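Local structure of hydrolase (Rhizobium meliloti, 5HOE) at the interface of chains A and B. The protein removes acetyl groups from carbohydrates as an acetylesterase of the GDSL-like (SGNH) hydrolase family and assembles into an octamer. Numbering follows the deposited sequence. Chains: chain A/B, Hydrolase.

The interface of chains A and B. Residues chain A 67, 69, 79, 81-82; chain B 89-90, 93, 138-139.
Two N-H groups of A:Arg81 grip the carboxylate oxygen OD1 of A:Asp79: the backbone N reaches it from above the carboxylate plane, and NE meets its syn lone pair at 3.0 Å along a nearly straight bond (170° at the hydrogen). NH2 of the same guanidinium takes the other oxygen, OD2 of A:Asp79, at 2.9 Å, a salt bridge that, with the NE bond, makes a side-on grip by two nitrogens within chain A. A:Asp79 has CG anti to its backbone N (chi1 -172°), so that the carboxylate probably holds the rotation of the arginine head that faces chain B. The A:Arg81 chain runs extended and then bends at chi3 (-70°), sliding antiparallel past B:Met90. Its CB lies 3.6 Å from CG of B:Met90, while the sulfur SD of that methionine rests 3.4 Å from the backbone O of A:Arg81. At the tip, NH2 also donates to the carbonyl O of B:Gly138 at 3.3 Å, a long bond that approaches from above the carbonyl plane and is probably modest in strength. NH1 adds two water bridges: one water leads to O of B:Pro89 on helix 84-95, the other back to O of B:Gly138. Over one guanidinium face, towards its rim, sits methyl CG2 of B:Val139, 3.8 Å from NH2 of A:Arg81. Beside the head, CD1 of A:Leu67 touches CB of B:Ala93 at 3.5 Å, and CB of B:Ala93 also lies near NH1 of A:Arg81. An alanine in place of A:Arg81 would probably cost the link to B:Gly138, both water bridges and the contacts of stem and head with B:Pro89 and B:Val139, while CB and the backbone could still meet B:Met90. The patch pins a loop of one subunit against helix 84-95 and the 138-139 loop of its neighbour; repeated by the two-fold axis, it helps hold together a pair of subunits within the octameric esterase.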
loop_
_atom_site.group_PDB
_atom_site.type_symbol
_atom_site.label_atom_id
_atom_site.label_comp_id
_atom_site.label_asym_id
_atom_site.label_seq_id
_atom_site.Cartn_x
_atom_site.Cartn_y
_atom_site.Cartn_z
ATOM N N LEU A 67 15.258 -13.226 18.868
ATOM C CA LEU A 67 14.195 -12.281 19.181
ATOM C C LEU A 67 12.971 -13.037 19.669
ATOM O O LEU A 67 12.401 -13.851 18.934
ATOM C CB LEU A 67 13.857 -11.424 17.959
ATOM C CG LEU A 67 12.681 -10.469 18.118
ATOM C CD1 LEU A 67 12.982 -9.416 19.184
ATOM C CD2 LEU A 67 12.375 -9.806 16.771
ATOM N N ALA A 69 9.354 -14.203 20.367
ATOM C CA ALA A 69 8.113 -14.182 19.581
ATOM C C ALA A 69 8.324 -14.137 18.066
ATOM O O ALA A 69 7.332 -14.075 17.300
ATOM C CB ALA A 69 7.135 -13.090 20.034
ATOM N N ASP A 79 2.678 -6.780 16.946
ATOM C CA ASP A 79 4.072 -6.361 17.080
ATOM C C ASP A 79 4.738 -6.432 15.716
ATOM O O ASP A 79 4.903 -7.524 15.160
ATOM C CB ASP A 79 4.762 -7.273 18.094
ATOM C CG ASP A 79 6.146 -6.816 18.468
ATOM O OD1 ASP A 79 6.798 -6.131 17.660
ATOM O OD2 ASP A 79 6.589 -7.175 19.588
ATOM N N ARG A 81 7.776 -6.150 14.923
ATOM C CA ARG A 81 9.178 -6.553 14.949
ATOM C C ARG A 81 9.408 -8.029 14.626
ATOM O O ARG A 81 10.572 -8.444 14.543
ATOM C CB ARG A 81 9.761 -6.261 16.348
ATOM C CG ARG A 81 9.817 -4.761 16.738
ATOM C CD ARG A 81 10.194 -4.554 18.199
ATOM N NE ARG A 81 9.119 -4.974 19.108
ATOM C CZ ARG A 81 9.114 -4.774 20.425
ATOM N NH1 ARG A 81 10.112 -4.122 21.018
ATOM N NH2 ARG A 81 8.096 -5.215 21.147
ATOM N N LEU A 82 8.345 -8.834 14.449
ATOM C CA LEU A 82 8.445 -10.272 14.672
ATOM C C LEU A 82 8.583 -11.131 13.410
ATOM O O LEU A 82 8.743 -12.352 13.535
ATOM C CB LEU A 82 7.268 -10.766 15.523
ATOM C CG LEU A 82 7.133 -10.051 16.866
ATOM C CD1 LEU A 82 5.944 -10.623 17.647
ATOM C CD2 LEU A 82 8.407 -10.133 17.683
ATOM N N PRO B 89 14.315 -0.950 15.951
ATOM C CA PRO B 89 13.451 -1.537 17.000
ATOM C C PRO B 89 13.622 -3.040 17.152
ATOM O O PRO B 89 13.708 -3.524 18.286
ATOM C CB PRO B 89 12.034 -1.125 16.569
ATOM C CG PRO B 89 12.281 0.186 15.841
ATOM C CD PRO B 89 13.537 -0.081 15.044
ATOM N N MET B 90 13.699 -3.782 16.043
ATOM C CA MET B 90 13.932 -5.225 16.112
ATOM C C MET B 90 15.287 -5.532 16.755
ATOM O O MET B 90 15.417 -6.456 17.564
ATOM C CB MET B 90 13.889 -5.820 14.695
ATOM C CG MET B 90 12.486 -5.870 14.078
ATOM S SD MET B 90 12.446 -6.583 12.402
ATOM C CE MET B 90 12.707 -5.200 11.308
ATOM N N ALA B 93 15.188 -4.991 20.659
ATOM C CA ALA B 93 14.491 -6.045 21.400
ATOM C C ALA B 93 15.278 -7.354 21.393
ATOM O O ALA B 93 15.159 -8.159 22.328
ATOM C CB ALA B 93 13.101 -6.258 20.798
ATOM N N GLY B 138 11.144 -4.342 25.725
ATOM C CA GLY B 138 11.369 -5.229 24.588
ATOM C C GLY B 138 10.157 -6.100 24.331
ATOM O O GLY B 138 9.020 -5.619 24.284
ATOM N N VAL B 139 10.390 -7.396 24.150
ATOM C CA VAL B 139 9.323 -8.396 24.094
ATOM C C VAL B 139 9.334 -9.135 25.428
ATOM O O VAL B 139 10.190 -9.995 25.670
ATOM C CB VAL B 139 9.503 -9.377 22.929
ATOM C CG1 VAL B 139 8.353 -10.389 22.909
ATOM C CG2 VAL B 139 9.575 -8.665 21.601
HETATM O O HOH W 1 12.229 -2.216 20.329
HETATM O O HOH W 2 9.334 -2.758 23.319
#